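Local coordinates for penaeus monodon metallodensovirus major capsid protein (PDB 6WH7) that builds the shell of a penaeid shrimp densovirus, sixty copies assembling into the icosahedral capsid that presumably encloses the viral genome, at residues Val70-Leu75 against Ala289-Glu294; Tyr126-Leu131 against Asp216-Ser221; Tyr156-Ile161 against Asn208-Gln213. One frame throughout, in Å; residues are numbered along the deposited sequence.

Interaction 1: residues Val70-Leu75 against Ala289-Glu294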
loop_
_atom_site.group_PDB
_atom_site.type_symbol
_atom_site.label_atom_id
_atom_site.label_comp_id
_atom_site.label_asym_id
_atom_site.label_seq_id
_atom_site.Cartn_x
_atom_site.Cartn_y
_atom_site.Cartn_z
ATOM N N VAL A 70 32.168 -21.748 -91.869
ATOM C CA VAL A 70 31.339 -22.500 -92.796
ATOM C C VAL A 70 30.752 -21.529 -93.802
ATOM O O VAL A 70 30.219 -20.485 -93.422
ATOM C CB VAL A 70 30.226 -23.264 -92.063
ATOM C CG1 VAL A 70 29.359 -23.994 -93.053
ATOM C CG2 VAL A 70 30.815 -24.220 -91.062
ATOM N N ASN A 71 30.858 -21.870 -95.081
ATOM C CA ASN A 71 30.234 -21.122 -96.166
ATOM C C ASN A 71 29.249 -22.040 -96.866
ATOM O O ASN A 71 29.652 -23.001 -97.526
ATOM C CB ASN A 71 31.278 -20.601 -97.146
ATOM C CG ASN A 71 31.995 -19.390 -96.631
ATOM O OD1 ASN A 71 31.422 -18.573 -95.928
ATOM N ND2 ASN A 71 33.273 -19.290 -96.939
ATOM N N ILE A 72 27.966 -21.740 -96.734
ATOM C CA ILE A 72 26.913 -22.500 -97.389
ATOM C C ILE A 72 26.476 -21.729 -98.618
ATOM O O ILE A 72 25.980 -20.604 -98.509
ATOM C CB ILE A 72 25.734 -22.750 -96.441
ATOM C CG1 ILE A 72 26.180 -23.651 -95.301
ATOM C CG2 ILE A 72 24.585 -23.379 -97.187
ATOM C CD1 ILE A 72 25.169 -23.773 -94.238
ATOM N N ARG A 73 26.662 -22.323 -99.790
ATOM C CA ARG A 73 26.362 -21.635 -101.031
ATOM C C ARG A 73 25.643 -22.557 -101.997
ATOM O O ARG A 73 25.832 -23.776 -101.983
ATOM C CB ARG A 73 27.620 -21.097 -101.697
ATOM C CG ARG A 73 28.243 -19.948 -100.975
ATOM C CD ARG A 73 29.378 -19.425 -101.786
ATOM N NE ARG A 73 28.895 -19.049 -103.107
ATOM C CZ ARG A 73 28.274 -17.910 -103.377
ATOM N NH1 ARG A 73 28.053 -17.029 -102.417
ATOM N NH2 ARG A 73 27.866 -17.658 -104.608
ATOM N N GLY A 74 24.819 -21.953 -102.849
ATOM C CA GLY A 74 24.119 -22.696 -103.873
ATOM C C GLY A 74 23.054 -23.627 -103.360
ATOM O O GLY A 74 22.707 -24.590 -104.045
ATOM N N LEU A 75 22.511 -23.363 -102.180
ATOM C CA LEU A 75 21.523 -24.239 -101.568
ATOM C C LEU A 75 20.144 -23.718 -101.952
ATOM O O LEU A 75 19.756 -22.621 -101.546
ATOM C CB LEU A 75 21.701 -24.265 -100.054
ATOM C CG LEU A 75 20.924 -25.297 -99.247
ATOM C CD1 LEU A 75 21.522 -26.651 -99.498
ATOM C CD2 LEU A 75 20.920 -24.973 -97.773
ATOM N N ALA A 289 25.235 -18.327 -96.840
ATOM C CA ALA A 289 25.428 -18.079 -95.427
ATOM C C ALA A 289 26.858 -18.385 -95.038
ATOM O O ALA A 289 27.427 -19.385 -95.472
ATOM C CB ALA A 289 24.470 -18.915 -94.580
ATOM N N GLN A 290 27.438 -17.499 -94.244
ATOM C CA GLN A 290 28.631 -17.807 -93.483
ATOM C C GLN A 290 28.285 -17.796 -92.005
ATOM O O GLN A 290 27.491 -16.976 -91.546
ATOM C CB GLN A 290 29.754 -16.797 -93.688
ATOM C CG GLN A 290 31.028 -17.319 -93.074
ATOM C CD GLN A 290 32.004 -16.259 -92.726
ATOM O OE1 GLN A 290 31.709 -15.079 -92.826
ATOM N NE2 GLN A 290 33.178 -16.663 -92.306
ATOM N N PHE A 291 28.905 -18.694 -91.260
ATOM C CA PHE A 291 28.846 -18.652 -89.810
ATOM C C PHE A 291 30.091 -19.336 -89.278
ATOM O O PHE A 291 30.911 -19.853 -90.035
ATOM C CB PHE A 291 27.558 -19.291 -89.291
ATOM C CG PHE A 291 27.299 -20.652 -89.838
ATOM C CD1 PHE A 291 27.798 -21.773 -89.218
ATOM C CD2 PHE A 291 26.566 -20.805 -90.988
ATOM C CE1 PHE A 291 27.563 -23.007 -89.733
ATOM C CE2 PHE A 291 26.331 -22.033 -91.499
ATOM C CZ PHE A 291 26.823 -23.137 -90.872
ATOM N N THR A 292 30.228 -19.328 -87.963
ATOM C CA THR A 292 31.346 -19.961 -87.292
ATOM C C THR A 292 30.866 -21.262 -86.674
ATOM O O THR A 292 29.839 -21.287 -85.993
ATOM C CB THR A 292 31.925 -19.041 -86.222
ATOM O OG1 THR A 292 32.323 -17.811 -86.828
ATOM C CG2 THR A 292 33.126 -19.670 -85.580
ATOM N N LEU A 293 31.593 -22.336 -86.926
ATOM C CA LEU A 293 31.294 -23.635 -86.346
ATOM C C LEU A 293 32.315 -23.913 -85.256
ATOM O O LEU A 293 33.497 -24.105 -85.543
ATOM C CB LEU A 293 31.314 -24.729 -87.406
ATOM C CG LEU A 293 31.101 -26.133 -86.859
ATOM C CD1 LEU A 293 29.740 -26.237 -86.235
ATOM C CD2 LEU A 293 31.264 -27.151 -87.948
ATOM N N GLU A 294 31.860 -23.922 -84.013
ATOM C CA GLU A 294 32.654 -24.371 -82.881
ATOM C C GLU A 294 32.064 -25.667 -82.359
ATOM O O GLU A 294 30.937 -25.679 -81.861
ATOM C CB GLU A 294 32.690 -23.327 -81.772
ATOM C CG GLU A 294 33.556 -22.140 -82.052
ATOM C CD GLU A 294 33.521 -21.139 -80.927
ATOM O OE1 GLU A 294 32.613 -21.234 -80.078
ATOM O OE2 GLU A 294 34.415 -20.276 -80.866
#
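V70 lies over one face of the F291 ring, its CB 3.8 Å from the ring centroid and 25° off the normal, a CH-pi contact displaced toward the rim. The two side chains run alongside each other in the same direction. V70 CG1 reaches F291 CZ at 3.5 Å, while the other methyl, V70 CG2, turns to L293 CB at 3.7 Å. I72 comes to the same ring at its edge, in the ring plane, with CD1 3.4 Å from F291 CE2. A chi1 of 51° sets F291 CG between its backbone N and carbonyl carbon. The A289 and I72 side chains meet only loosely, A289 CB to I72 CB at 4.4 Å.

Behind these side chains, two antiparallel hydrogen-bonded pairs fix the register. V70 and F291 exchange both bonds, V70 N to F291 O at 2.9 Å and F291 N to V70 O at 3.1 Å. I72 and A289 do likewise, with A289 N to I72 O at 2.9 Å. Between them N71 and Q290 form the non-hydrogen-bonded pair, their side chains on the opposite face, where Q290 packs on I278 of a second subunit.

Farther out, M157 packs against I72, A289 and F291, and L128 covers F291 and L293. T292 OG1 bonds to Y210 OH of that second subunit. The strand pair therefore divides its chemistry between two faces: a wholly apolar side, cohering by dispersion and CH-pi contact inside the subunit, and an amide-bearing side turned toward a neighbouring copy.

Interaction 2: residues Tyr126-Leu131 against Asp216-Ser221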
loop_
_atom_site.group_PDB
_atom_site.type_symbol
_atom_site.label_atom_id
_atom_site.label_comp_id
_atom_site.label_asym_id
_atom_site.label_seq_id
_atom_site.Cartn_x
_atom_site.Cartn_y
_atom_site.Cartn_z
ATOM N N TYR A 126 27.986 -28.679 -80.549
ATOM C CA TYR A 126 28.534 -27.716 -81.488
ATOM C C TYR A 126 27.765 -26.411 -81.376
ATOM O O TYR A 126 26.643 -26.368 -80.878
ATOM C CB TYR A 126 28.497 -28.239 -82.923
ATOM C CG TYR A 126 27.126 -28.352 -83.528
ATOM C CD1 TYR A 126 26.617 -27.345 -84.323
ATOM C CD2 TYR A 126 26.336 -29.459 -83.300
ATOM C CE1 TYR A 126 25.376 -27.443 -84.876
ATOM C CE2 TYR A 126 25.090 -29.558 -83.851
ATOM C CZ TYR A 126 24.617 -28.549 -84.638
ATOM O OH TYR A 126 23.370 -28.649 -85.190
ATOM N N THR A 127 28.395 -25.341 -81.839
ATOM C CA THR A 127 27.814 -24.010 -81.788
ATOM C C THR A 127 27.893 -23.375 -83.162
ATOM O O THR A 127 28.959 -23.350 -83.776
ATOM C CB THR A 127 28.528 -23.122 -80.772
ATOM O OG1 THR A 127 28.415 -23.698 -79.468
ATOM C CG2 THR A 127 27.904 -21.757 -80.750
ATOM N N LEU A 128 26.762 -22.882 -83.644
ATOM C CA LEU A 128 26.694 -22.061 -84.842
ATOM C C LEU A 128 26.630 -20.607 -84.422
ATOM O O LEU A 128 25.791 -20.235 -83.602
ATOM C CB LEU A 128 25.478 -22.428 -85.683
ATOM C CG LEU A 128 25.717 -23.383 -86.837
ATOM C CD1 LEU A 128 26.399 -24.617 -86.380
ATOM C CD2 LEU A 128 24.383 -23.733 -87.440
ATOM N N SER A 129 27.514 -19.792 -84.974
ATOM C CA SER A 129 27.701 -18.453 -84.458
ATOM C C SER A 129 27.979 -17.482 -85.588
ATOM O O SER A 129 28.580 -17.842 -86.598
ATOM C CB SER A 129 28.850 -18.422 -83.459
ATOM O OG SER A 129 29.071 -17.107 -83.021
ATOM N N ASN A 130 27.531 -16.242 -85.398
ATOM C CA ASN A 130 27.914 -15.100 -86.222
ATOM C C ASN A 130 27.547 -15.335 -87.688
ATOM O O ASN A 130 28.392 -15.411 -88.580
ATOM C CB ASN A 130 29.402 -14.807 -86.032
ATOM C CG ASN A 130 29.725 -14.441 -84.609
ATOM O OD1 ASN A 130 30.541 -15.084 -83.964
ATOM N ND2 ASN A 130 29.091 -13.395 -84.111
ATOM N N LEU A 131 26.237 -15.426 -87.901
ATOM C CA LEU A 131 25.701 -15.711 -89.221
ATOM C C LEU A 131 25.852 -14.508 -90.130
ATOM O O LEU A 131 25.523 -13.386 -89.744
ATOM C CB LEU A 131 24.233 -16.103 -89.119
ATOM C CG LEU A 131 23.528 -16.393 -90.433
ATOM C CD1 LEU A 131 24.125 -17.603 -91.093
ATOM C CD2 LEU A 131 22.076 -16.589 -90.212
ATOM N N ASP A 216 21.809 -14.444 -81.464
ATOM C CA ASP A 216 22.769 -15.134 -80.628
ATOM C C ASP A 216 23.124 -16.480 -81.242
ATOM O O ASP A 216 22.415 -17.011 -82.097
ATOM C CB ASP A 216 22.209 -15.319 -79.222
ATOM C CG ASP A 216 22.071 -14.010 -78.476
ATOM O OD1 ASP A 216 22.702 -13.017 -78.891
ATOM O OD2 ASP A 216 21.319 -13.968 -77.479
ATOM N N ALA A 217 24.251 -17.025 -80.803
ATOM C CA ALA A 217 24.740 -18.273 -81.360
ATOM C C ALA A 217 23.780 -19.415 -81.063
ATOM O O ALA A 217 23.041 -19.399 -80.077
ATOM C CB ALA A 217 26.119 -18.596 -80.799
ATOM N N LEU A 218 23.794 -20.412 -81.936
ATOM C CA LEU A 218 22.965 -21.599 -81.797
ATOM C C LEU A 218 23.808 -22.700 -81.170
ATOM O O LEU A 218 24.744 -23.199 -81.794
ATOM C CB LEU A 218 22.425 -22.033 -83.153
ATOM C CG LEU A 218 21.528 -21.056 -83.894
ATOM C CD1 LEU A 218 21.181 -21.625 -85.240
ATOM C CD2 LEU A 218 20.288 -20.767 -83.095
ATOM N N HIS A 219 23.472 -23.081 -79.945
ATOM C CA HIS A 219 24.200 -24.102 -79.207
ATOM C C HIS A 219 23.406 -25.394 -79.238
ATOM O O HIS A 219 22.202 -25.388 -78.970
ATOM C CB HIS A 219 24.420 -23.677 -77.757
ATOM C CG HIS A 219 25.102 -22.356 -77.604
ATOM N ND1 HIS A 219 26.447 -22.178 -77.839
ATOM C CD2 HIS A 219 24.620 -21.142 -77.247
ATOM C CE1 HIS A 219 26.767 -20.915 -77.623
ATOM N NE2 HIS A 219 25.674 -20.264 -77.267
ATOM N N PHE A 220 24.072 -26.498 -79.549
ATOM C CA PHE A 220 23.422 -27.800 -79.542
ATOM C C PHE A 220 24.352 -28.790 -78.875
ATOM O O PHE A 220 25.495 -28.940 -79.302
ATOM C CB PHE A 220 23.071 -28.239 -80.958
ATOM C CG PHE A 220 22.209 -27.260 -81.667
ATOM C CD1 PHE A 220 20.857 -27.217 -81.430
ATOM C CD2 PHE A 220 22.759 -26.352 -82.534
ATOM C CE1 PHE A 220 20.079 -26.303 -82.056
ATOM C CE2 PHE A 220 21.979 -25.441 -83.163
ATOM C CZ PHE A 220 20.640 -25.409 -82.916
ATOM N N SER A 221 23.872 -29.446 -77.830
ATOM C CA SER A 221 24.665 -30.398 -77.076
ATOM C C SER A 221 23.940 -31.727 -77.012
ATOM O O SER A 221 22.718 -31.802 -77.135
ATOM C CB SER A 221 24.945 -29.911 -75.656
ATOM O OG SER A 221 25.757 -28.756 -75.666
#
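Y126 and F220 exchange both backbone bonds, Y126 N to F220 O at 2.8 Å and F220 N to Y126 O at 2.9 Å. L128 and L218 make the next hydrogen-bonded pair, and T127 with H219 falls between them as a non-hydrogen-bonded one, with T127 CA also making a CA-H...O contact to L218 O.

One polar side-chain bond crosses: T127 OG1 meets H219 ND1 at 3.0 Å, near the imidazole plane. T127 OG1 stands beside its backbone N, anti to the carbonyl carbon (chi1 -61°), and T127 CG2 also touches the ring, 3.4 Å from H219 CE1. Next to this pair, A217 CB rests against T127 CG2 and S129 CB.

Apolar contact fills the other face. F220 CB sits over the Y126 ring, 4.2 Å from its centroid, and the two rings meet obliquely with planes 34° apart. Y126 OH is held by H271, while H159 stacks on F220. L128 CB and L218 CB pair at 4.0 Å.

This antiparallel pairing of strands 118-135 and 218-222, with aromatics turned into the core, matches the D-G edge of the BIDG sheet in the viral jelly roll.

Interaction 3: residues Tyr156-Ile161 against Asn208-Gln213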
loop_
_atom_site.group_PDB
_atom_site.type_symbol
_atom_site.label_atom_id
_atom_site.label_comp_id
_atom_site.label_asym_id
_atom_site.label_seq_id
_atom_site.Cartn_x
_atom_site.Cartn_y
_atom_site.Cartn_z
ATOM N N TYR A 156 16.961 -15.042 -93.474
ATOM C CA TYR A 156 17.377 -15.850 -92.343
ATOM C C TYR A 156 17.793 -17.209 -92.869
ATOM O O TYR A 156 17.417 -17.609 -93.971
ATOM C CB TYR A 156 16.265 -15.985 -91.304
ATOM C CG TYR A 156 14.957 -16.442 -91.888
ATOM C CD1 TYR A 156 14.693 -17.783 -92.098
ATOM C CD2 TYR A 156 13.978 -15.528 -92.218
ATOM C CE1 TYR A 156 13.504 -18.186 -92.634
ATOM C CE2 TYR A 156 12.792 -15.928 -92.746
ATOM C CZ TYR A 156 12.556 -17.252 -92.955
ATOM O OH TYR A 156 11.360 -17.641 -93.489
ATOM N N MET A 157 18.590 -17.910 -92.082
ATOM C CA MET A 157 18.903 -19.300 -92.353
ATOM C C MET A 157 18.153 -20.153 -91.348
ATOM O O MET A 157 18.112 -19.832 -90.159
ATOM C CB MET A 157 20.405 -19.567 -92.273
ATOM C CG MET A 157 20.776 -20.999 -92.587
ATOM S SD MET A 157 22.539 -21.289 -92.595
ATOM C CE MET A 157 22.882 -21.187 -90.853
ATOM N N ILE A 158 17.541 -21.222 -91.827
ATOM C CA ILE A 158 16.697 -22.063 -90.992
ATOM C C ILE A 158 17.543 -23.202 -90.452
ATOM O O ILE A 158 18.101 -23.984 -91.223
ATOM C CB ILE A 158 15.498 -22.601 -91.781
ATOM C CG1 ILE A 158 14.694 -21.453 -92.367
ATOM C CG2 ILE A 158 14.611 -23.411 -90.880
ATOM C CD1 ILE A 158 13.648 -21.889 -93.328
ATOM N N HIS A 159 17.648 -23.296 -89.135
ATOM C CA HIS A 159 18.214 -24.473 -88.501
ATOM C C HIS A 159 17.069 -25.389 -88.112
ATOM O O HIS A 159 16.192 -24.998 -87.340
ATOM C CB HIS A 159 19.031 -24.130 -87.265
ATOM C CG HIS A 159 19.722 -25.316 -86.679
ATOM N ND1 HIS A 159 20.848 -25.869 -87.240
ATOM C CD2 HIS A 159 19.379 -26.127 -85.654
ATOM C CE1 HIS A 159 21.213 -26.925 -86.540
ATOM N NE2 HIS A 159 20.335 -27.106 -85.574
ATOM N N SER A 160 17.084 -26.604 -88.631
ATOM C CA SER A 160 16.014 -27.554 -88.403
ATOM C C SER A 160 16.540 -28.730 -87.602
ATOM O O SER A 160 17.583 -29.294 -87.935
ATOM C CB SER A 160 15.437 -28.036 -89.727
ATOM O OG SER A 160 14.868 -26.964 -90.448
ATOM N N ILE A 161 15.828 -29.082 -86.543
ATOM C CA ILE A 161 16.075 -30.299 -85.788
ATOM C C ILE A 161 14.925 -31.243 -86.079
ATOM O O ILE A 161 13.760 -30.876 -85.901
ATOM C CB ILE A 161 16.180 -30.026 -84.282
ATOM C CG1 ILE A 161 17.364 -29.121 -83.981
ATOM C CG2 ILE A 161 16.324 -31.314 -83.536
ATOM C CD1 ILE A 161 17.409 -28.681 -82.564
ATOM N N ASN A 208 12.325 -25.766 -85.895
ATOM C CA ASN A 208 12.936 -24.975 -86.950
ATOM C C ASN A 208 13.226 -23.606 -86.367
ATOM O O ASN A 208 12.296 -22.873 -86.032
ATOM C CB ASN A 208 12.012 -24.856 -88.153
ATOM C CG ASN A 208 11.729 -26.175 -88.791
ATOM O OD1 ASN A 208 12.550 -26.711 -89.522
ATOM N ND2 ASN A 208 10.557 -26.714 -88.522
ATOM N N ARG A 209 14.494 -23.257 -86.247
ATOM C CA ARG A 209 14.893 -21.927 -85.812
ATOM C C ARG A 209 15.202 -21.093 -87.038
ATOM O O ARG A 209 16.020 -21.493 -87.867
ATOM C CB ARG A 209 16.109 -21.985 -84.894
ATOM C CG ARG A 209 15.822 -22.596 -83.559
ATOM C CD ARG A 209 17.069 -22.709 -82.724
ATOM N NE ARG A 209 16.768 -23.289 -81.425
ATOM C CZ ARG A 209 16.629 -24.589 -81.213
ATOM N NH1 ARG A 209 16.761 -25.438 -82.216
ATOM N NH2 ARG A 209 16.350 -25.042 -80.003
ATOM N N TYR A 210 14.551 -19.943 -87.162
ATOM C CA TYR A 210 14.914 -18.995 -88.202
ATOM C C TYR A 210 15.975 -18.093 -87.606
ATOM O O TYR A 210 15.696 -17.307 -86.700
ATOM C CB TYR A 210 13.726 -18.185 -88.708
ATOM C CG TYR A 210 12.628 -18.991 -89.348
ATOM C CD1 TYR A 210 12.839 -20.288 -89.751
ATOM C CD2 TYR A 210 11.437 -18.399 -89.693
ATOM C CE1 TYR A 210 11.853 -21.012 -90.362
ATOM C CE2 TYR A 210 10.442 -19.108 -90.326
ATOM C CZ TYR A 210 10.657 -20.414 -90.660
ATOM O OH TYR A 210 9.674 -21.131 -91.292
ATOM N N TRP A 211 17.187 -18.206 -88.115
ATOM C CA TRP A 211 18.347 -17.615 -87.480
ATOM C C TRP A 211 18.852 -16.496 -88.368
ATOM O O TRP A 211 19.102 -16.701 -89.557
ATOM C CB TRP A 211 19.391 -18.691 -87.203
ATOM C CG TRP A 211 20.622 -18.251 -86.516
ATOM C CD1 TRP A 211 20.707 -17.655 -85.305
ATOM C CD2 TRP A 211 21.961 -18.582 -86.885
ATOM N NE1 TRP A 211 22.013 -17.478 -84.946
ATOM C CE2 TRP A 211 22.804 -18.057 -85.898
ATOM C CE3 TRP A 211 22.534 -19.242 -87.976
ATOM C CZ2 TRP A 211 24.184 -18.161 -85.971
ATOM C CZ3 TRP A 211 23.898 -19.348 -88.039
ATOM C CH2 TRP A 211 24.712 -18.809 -87.051
ATOM N N LYS A 212 18.970 -15.312 -87.792
ATOM C CA LYS A 212 19.158 -14.082 -88.530
ATOM C C LYS A 212 20.509 -13.493 -88.170
ATOM O O LYS A 212 21.110 -13.851 -87.158
ATOM C CB LYS A 212 18.043 -13.090 -88.207
ATOM C CG LYS A 212 16.673 -13.556 -88.638
ATOM C CD LYS A 212 15.617 -12.527 -88.341
ATOM C CE LYS A 212 14.277 -12.916 -88.947
ATOM N NZ LYS A 212 13.602 -14.030 -88.223
ATOM N N GLN A 213 21.009 -12.619 -89.035
ATOM C CA GLN A 213 22.200 -11.866 -88.689
ATOM C C GLN A 213 21.955 -11.099 -87.403
ATOM O O GLN A 213 20.918 -10.454 -87.238
ATOM C CB GLN A 213 22.581 -10.903 -89.804
ATOM C CG GLN A 213 23.042 -11.549 -91.076
ATOM C CD GLN A 213 23.443 -10.517 -92.094
ATOM O OE1 GLN A 213 22.987 -9.382 -92.040
ATOM N NE2 GLN A 213 24.315 -10.890 -93.013
#
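Y156 and Y210 form an offset stack, ring centroids 4.3 Å apart and planes at 13°, with Y156 CE1 over the centre of the Y210 ring. Y210 CB also sits over the Y156 face. I158 closes in with CG1 3.4 Å from Y210 CD1. Across the sheet M157 CE touches the indole edge of W211 in its plane, 3.5 Å from CE3; W211 NE1 bonds to D216 O. Hydrogen-bonded backbone pairs M157-W211 and H159-R209 underlie this buried part, and S160 OG donates to N208 OD1, while N208 ND2 bonds to F205 O.

The looser side is that of the partly exposed R209 and K212 side chains. K212 meets Y156 mainly through CG, 3.6 Å from Y156 CB. R209 runs extended from CG to NE, and I161 CD1 comes to the guanidinium edge, 3.3 Å from NH1. The backbone edge itself is covered: a strand of a neighbouring subunit pairs with R209 and Y210, and its W47 meets the Y210 ring.

H159 NE2 is 5.2 Å from R209 NH1, a nearby positive charge that might disfavour protonation of the imidazole, while stacking and dispersion add to the backbone bonds and the S160-N208 bond.

From the N terminus the chain first lays down strand 59-75, whose partner, strand 287-302, comes much later; interaction 1 closes a loop of 213 residues. Inside it, strand 118-135 pairs with strand 218-222 in interaction 2, closing 84 residues, and within that again strands 157-162 and 207-211 close 46 residues in interaction 3. The three are therefore nested and none cross. Interactions 1 and 2 lie in one sheet, joined where E294 O meets T127 N and T292 N meets S129 O; their strands correspond to B, I, D and G. Interaction 3 corresponds to the E-F pair, outermost within the chain, of the facing CHEF sheet, and M157, H159 and W211 bridge the two sheets across the jelly-roll core.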